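Local coordinates for protein motility-associated killing factor MakB (Vibrio cholerae serotype O1, PDB 6W1W) that probably acts as one component of a tripartite cytotoxin structurally similar to alpha-pore-forming toxins, at residues 36-41 with 209-214; 164-169 with 240-245. All blocks are in the same frame, centred on the assembly; numbering follows the deposited sequence.

Interaction 1 of 2, residues 36-41 with 209-214; sequences LFIGHV and VPFLSF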
loop_
_atom_site.group_PDB
_atom_site.type_symbol
_atom_site.label_atom_id
_atom_site.label_comp_id
_atom_site.label_asym_id
_atom_site.label_seq_id
_atom_site.Cartn_x
_atom_site.Cartn_y
_atom_site.Cartn_z
ATOM N N LEU A 36 -1.166 6.774 15.048
ATOM C CA LEU A 36 -1.882 6.160 16.161
ATOM C C LEU A 36 -1.525 6.830 17.483
ATOM O O LEU A 36 -0.350 6.963 17.833
ATOM C CB LEU A 36 -1.572 4.665 16.225
ATOM C CG LEU A 36 -2.703 3.756 16.716
ATOM C CD1 LEU A 36 -2.406 2.297 16.416
ATOM C CD2 LEU A 36 -2.964 3.940 18.193
ATOM N N PHE A 37 -2.555 7.255 18.211
ATOM C CA PHE A 37 -2.429 7.887 19.516
ATOM C C PHE A 37 -3.348 7.167 20.492
ATOM O O PHE A 37 -4.476 6.816 20.139
ATOM C CB PHE A 37 -2.791 9.380 19.441
ATOM C CG PHE A 37 -2.730 10.097 20.765
ATOM C CD1 PHE A 37 -3.795 10.052 21.648
ATOM C CD2 PHE A 37 -1.614 10.841 21.113
ATOM C CE1 PHE A 37 -3.737 10.716 22.857
ATOM C CE2 PHE A 37 -1.553 11.511 22.323
ATOM C CZ PHE A 37 -2.616 11.448 23.194
ATOM N N ILE A 38 -2.869 6.943 21.715
ATOM C CA ILE A 38 -3.660 6.285 22.752
ATOM C C ILE A 38 -3.447 7.033 24.061
ATOM O O ILE A 38 -2.344 7.003 24.622
ATOM C CB ILE A 38 -3.306 4.801 22.920
ATOM C CG1 ILE A 38 -3.633 4.028 21.641
ATOM C CG2 ILE A 38 -4.059 4.216 24.102
ATOM C CD1 ILE A 38 -3.578 2.532 21.779
ATOM N N GLY A 39 -4.495 7.701 24.547
ATOM C CA GLY A 39 -4.458 8.410 25.807
ATOM C C GLY A 39 -4.908 7.539 26.963
ATOM O O GLY A 39 -4.901 6.308 26.890
ATOM N N HIS A 40 -5.319 8.197 28.045
ATOM C CA HIS A 40 -5.642 7.523 29.293
ATOM C C HIS A 40 -7.136 7.605 29.585
ATOM O O HIS A 40 -7.829 8.524 29.134
ATOM C CB HIS A 40 -4.853 8.132 30.453
ATOM C CG HIS A 40 -3.384 8.248 30.187
ATOM N ND1 HIS A 40 -2.804 9.399 29.700
ATOM C CD2 HIS A 40 -2.380 7.351 30.325
ATOM C CE1 HIS A 40 -1.505 9.210 29.558
ATOM N NE2 HIS A 40 -1.222 7.974 29.928
ATOM N N VAL A 41 -7.621 6.626 30.348
ATOM C CA VAL A 41 -9.000 6.603 30.819
ATOM C C VAL A 41 -9.032 7.007 32.287
ATOM O O VAL A 41 -8.068 7.576 32.810
ATOM C CB VAL A 41 -9.647 5.222 30.608
ATOM C CG1 VAL A 41 -9.567 4.828 29.152
ATOM C CG2 VAL A 41 -8.980 4.171 31.486
ATOM N N VAL A 209 -14.299 13.013 26.710
ATOM C CA VAL A 209 -12.851 13.075 26.937
ATOM C C VAL A 209 -12.125 12.432 25.758
ATOM O O VAL A 209 -12.442 11.285 25.402
ATOM C CB VAL A 209 -12.455 12.389 28.259
ATOM C CG1 VAL A 209 -10.947 12.179 28.322
ATOM C CG2 VAL A 209 -12.922 13.198 29.473
ATOM N N PRO A 210 -11.156 13.105 25.131
ATOM C CA PRO A 210 -10.438 12.488 24.006
ATOM C C PRO A 210 -9.609 11.296 24.462
ATOM O O PRO A 210 -9.255 11.157 25.635
ATOM C CB PRO A 210 -9.544 13.615 23.478
ATOM C CG PRO A 210 -9.392 14.548 24.622
ATOM C CD PRO A 210 -10.698 14.487 25.381
ATOM N N PHE A 211 -9.296 10.422 23.507
ATOM C CA PHE A 211 -8.688 9.142 23.848
ATOM C C PHE A 211 -7.774 8.641 22.739
ATOM O O PHE A 211 -6.550 8.784 22.825
ATOM C CB PHE A 211 -9.791 8.126 24.158
ATOM C CG PHE A 211 -9.292 6.741 24.448
ATOM C CD1 PHE A 211 -9.417 5.735 23.503
ATOM C CD2 PHE A 211 -8.719 6.437 25.666
ATOM C CE1 PHE A 211 -8.967 4.459 23.763
ATOM C CE2 PHE A 211 -8.266 5.160 25.930
ATOM C CZ PHE A 211 -8.393 4.170 24.978
ATOM N N LEU A 212 -8.354 8.057 21.697
ATOM C CA LEU A 212 -7.603 7.468 20.599
ATOM C C LEU A 212 -7.863 8.268 19.330
ATOM O O LEU A 212 -8.937 8.854 19.163
ATOM C CB LEU A 212 -8.004 6.005 20.383
ATOM C CG LEU A 212 -7.183 5.066 19.496
ATOM C CD1 LEU A 212 -7.406 3.639 19.957
ATOM C CD2 LEU A 212 -7.532 5.193 18.015
ATOM N N SER A 213 -6.876 8.280 18.432
ATOM C CA SER A 213 -7.018 9.001 17.171
ATOM C C SER A 213 -5.988 8.461 16.189
ATOM O O SER A 213 -4.799 8.760 16.322
ATOM C CB SER A 213 -6.840 10.505 17.378
ATOM O OG SER A 213 -5.557 10.937 16.958
ATOM N N PHE A 214 -6.436 7.680 15.211
ATOM C CA PHE A 214 -5.559 7.187 14.159
ATOM C C PHE A 214 -6.037 7.707 12.809
ATOM O O PHE A 214 -7.211 8.041 12.628
ATOM C CB PHE A 214 -5.480 5.651 14.158
ATOM C CG PHE A 214 -6.607 4.972 13.429
ATOM C CD1 PHE A 214 -7.908 5.081 13.876
ATOM C CD2 PHE A 214 -6.355 4.192 12.312
ATOM C CE1 PHE A 214 -8.942 4.449 13.212
ATOM C CE2 PHE A 214 -7.387 3.555 11.645
ATOM C CZ PHE A 214 -8.679 3.685 12.097
#

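Interaction 2 of 2, residues 164-169 with 240-245; sequences ATEIGS and DKLTQL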
loop_
_atom_site.group_PDB
_atom_site.type_symbol
_atom_site.label_atom_id
_atom_site.label_comp_id
_atom_site.label_asym_id
_atom_site.label_seq_id
_atom_site.Cartn_x
_atom_site.Cartn_y
_atom_site.Cartn_z
ATOM N N ALA A 164 -17.368 -2.036 19.009
ATOM C CA ALA A 164 -16.252 -2.393 18.137
ATOM C C ALA A 164 -16.716 -2.655 16.709
ATOM O O ALA A 164 -15.983 -2.360 15.755
ATOM C CB ALA A 164 -15.510 -3.610 18.692
ATOM N N THR A 165 -17.928 -3.194 16.541
ATOM C CA THR A 165 -18.457 -3.451 15.205
ATOM C C THR A 165 -18.849 -2.159 14.499
ATOM O O THR A 165 -18.735 -2.065 13.270
ATOM C CB THR A 165 -19.664 -4.391 15.277
ATOM O OG1 THR A 165 -19.367 -5.495 16.143
ATOM C CG2 THR A 165 -20.023 -4.920 13.896
ATOM N N GLU A 166 -19.302 -1.160 15.258
ATOM C CA GLU A 166 -19.699 0.110 14.659
ATOM C C GLU A 166 -18.485 0.910 14.213
ATOM O O GLU A 166 -18.492 1.515 13.132
ATOM C CB GLU A 166 -20.537 0.918 15.651
ATOM C CG GLU A 166 -21.545 1.837 14.997
ATOM C CD GLU A 166 -22.274 1.153 13.857
ATOM O OE1 GLU A 166 -22.324 1.732 12.752
ATOM O OE2 GLU A 166 -22.779 0.028 14.058
ATOM N N ILE A 167 -17.437 0.930 15.039
ATOM C CA ILE A 167 -16.193 1.592 14.667
ATOM C C ILE A 167 -15.615 0.956 13.409
ATOM O O ILE A 167 -15.072 1.643 12.534
ATOM C CB ILE A 167 -15.204 1.544 15.846
ATOM C CG1 ILE A 167 -15.722 2.401 17.004
ATOM C CG2 ILE A 167 -13.823 1.998 15.414
ATOM C CD1 ILE A 167 -15.015 2.147 18.323
ATOM N N GLY A 168 -15.739 -0.369 13.293
ATOM C CA GLY A 168 -15.299 -1.043 12.085
ATOM C C GLY A 168 -16.214 -0.807 10.905
ATOM O O GLY A 168 -15.762 -0.800 9.755
ATOM N N SER A 169 -17.508 -0.620 11.162
ATOM C CA SER A 169 -18.420 -0.257 10.082
ATOM C C SER A 169 -18.191 1.185 9.640
ATOM O O SER A 169 -18.154 1.475 8.438
ATOM C CB SER A 169 -19.866 -0.468 10.525
ATOM O OG SER A 169 -20.743 -0.509 9.414
ATOM N N ASP A 240 -23.791 8.350 13.935
ATOM C CA ASP A 240 -24.867 8.546 14.903
ATOM C C ASP A 240 -25.128 7.278 15.702
ATOM O O ASP A 240 -25.385 7.342 16.908
ATOM C CB ASP A 240 -26.143 9.008 14.195
ATOM C CG ASP A 240 -26.143 10.497 13.894
ATOM O OD1 ASP A 240 -25.154 11.181 14.233
ATOM O OD2 ASP A 240 -27.139 10.984 13.319
ATOM N N LYS A 241 -25.066 6.117 15.046
ATOM C CA LYS A 241 -25.264 4.851 15.745
ATOM C C LYS A 241 -24.215 4.659 16.835
ATOM O O LYS A 241 -24.513 4.124 17.911
ATOM C CB LYS A 241 -25.222 3.701 14.738
ATOM C CG LYS A 241 -25.827 2.393 15.218
ATOM C CD LYS A 241 -25.683 1.323 14.145
ATOM C CE LYS A 241 -26.794 0.286 14.211
ATOM N NZ LYS A 241 -28.109 0.819 13.722
ATOM N N LEU A 242 -22.982 5.108 16.578
ATOM C CA LEU A 242 -21.902 4.944 17.546
ATOM C C LEU A 242 -22.150 5.778 18.797
ATOM O O LEU A 242 -22.002 5.285 19.920
ATOM C CB LEU A 242 -20.566 5.311 16.900
ATOM C CG LEU A 242 -19.312 5.084 17.745
ATOM C CD1 LEU A 242 -19.242 3.647 18.234
ATOM C CD2 LEU A 242 -18.052 5.443 16.967
ATOM N N THR A 243 -22.532 7.049 18.620
ATOM C CA THR A 243 -22.843 7.914 19.757
ATOM C C THR A 243 -23.832 7.251 20.708
ATOM O O THR A 243 -23.694 7.346 21.935
ATOM C CB THR A 243 -23.406 9.248 19.257
ATOM O OG1 THR A 243 -22.395 9.961 18.533
ATOM C CG2 THR A 243 -23.898 10.104 20.420
ATOM N N GLN A 244 -24.836 6.570 20.154
ATOM C CA GLN A 244 -25.820 5.888 20.984
ATOM C C GLN A 244 -25.197 4.717 21.729
ATOM O O GLN A 244 -25.489 4.498 22.911
ATOM C CB GLN A 244 -26.986 5.406 20.119
ATOM C CG GLN A 244 -28.356 5.846 20.603
ATOM C CD GLN A 244 -28.477 7.352 20.685
ATOM O OE1 GLN A 244 -29.069 7.885 21.624
ATOM N NE2 GLN A 244 -27.917 8.050 19.701
ATOM N N LEU A 245 -24.335 3.956 21.056
ATOM C CA LEU A 245 -23.775 2.761 21.674
ATOM C C LEU A 245 -22.803 3.108 22.799
ATOM O O LEU A 245 -22.758 2.412 23.820
ATOM C CB LEU A 245 -23.091 1.906 20.611
ATOM C CG LEU A 245 -24.025 1.337 19.536
ATOM C CD1 LEU A 245 -23.249 0.642 18.428
ATOM C CD2 LEU A 245 -25.023 0.385 20.160
#

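Interaction 1 of 2, residues 36-41 with 209-214
F37 and S213 face each other as an antiparallel hydrogen-bonded pair where the loop after helix 9-35 runs beside strand 209-220, an outermost strand of the four-stranded mixed sheet. The two chain directions differ by 168°. S213 N donates to F37 O at 3.3 Å with an N-H...O angle of 151°, whereas the reverse bond, F37 N to S213 O, is weak. Two residues on, G39 N reaches F211 O at 2.9 Å, with the donor above the carbonyl plane. Between these bonds lies the single antiparallel bridge of the pair, I38 with L212 (CA to CA 4.6 Å), which docks the loop on the edge strand.

On one face, the I38 and L212 side chains lie side by side pointing the same way, I38 CG1 being 4.2 Å from L212 CD1. F211 CG is anti to its backbone N (chi1 177°), and although CB points away from the loop, the ring returns toward it, with CE2 3.5 Å from V41 CG1 and CZ near I38 CG2. F211 is also the residue with most surface buried by the other segment.

Farther out, helix 251-270 packs against this layer, A255 touching V41 and F211, and I262 touching L212 and F214. Helix 46-66 meets I38 through V51 and R52, while R59 NH1 hydrogen-bonds L36 O. On the other side of the strand, F214 pairs with I199 of strand 193-203. F211 O, already an acceptor for G39 N, also lies in the plane of the F37 ring, 3.3 Å from CD1 at its edge.

Interaction 2 of 2, residues 164-169 with 240-245
E166 and L242, with CA atoms 6.0 Å apart, mark the closest register of two nearly antiparallel helical segments, whose axes approach to 9.5 Å at an angle of 161°. The pair joins helix 157-176 to helix 233-245, the helix that precedes 251-270 in the chain, and no hydrogen bond crosses between the segments.

E166 takes part in three of the four residue contacts. Its CB points toward the other helix and meets L245 CD1 at 3.9 Å, while CG lies near L242 N. The chain then bends at chi2 (44°), which places CD beside K241, where the two side chains cross at about a right angle. The carboxylate meets the aliphatic part of the lysine: OE2 is 3.2 Å from K241 CD, and CB and CG of K241 lie near E166 CD. One turn along from K241, L245 crosses E166 at about a right angle too, so E166 CB touches CD1 of both L242 and L245, and E166 CG also lies against L245 CD1, before the chain turns to K241.

Beside this polar edge is an apolar one. I167 CG1 touches both methyls of L242, CD2 at 3.8 Å. Helix 251-270 closes in on I167 through I258 and A261, while I163 on helix 157-176 adds to the packing on L242 and L245.

The opposite charges are close without pairing. K241 chi4 of 73° sets NZ 5.4 Å from E166 OE2, too far for a salt bridge, so any attraction is longer-range. D238 OD1 lies near E166 OE1, and this closeness of like charges would tend to raise the pKa of one or both acids, with K241 probably opposing the shift at longer range.

In the fold
Interactions 1 and 2 lie on the same side of the chain's centre, about 17 Å apart between centres and about 6 Å at their nearest atoms, without touching. Their segments alternate along the sequence, in the order 36-41, 164-169, 209-214, 240-245. The two helices of interaction 2 come before and after the antiparallel strands 193-203 and 209-220 in the chain, and interaction 1 adds the N-terminal loop to the second of these strands. Helix 251-270 touches residues of both contacts and so connects them. The side chain of F214 is about 5 Å from a bound 1,2-ethanediol, probably from the crystallisation liquor, which gives no evidence of a functional site.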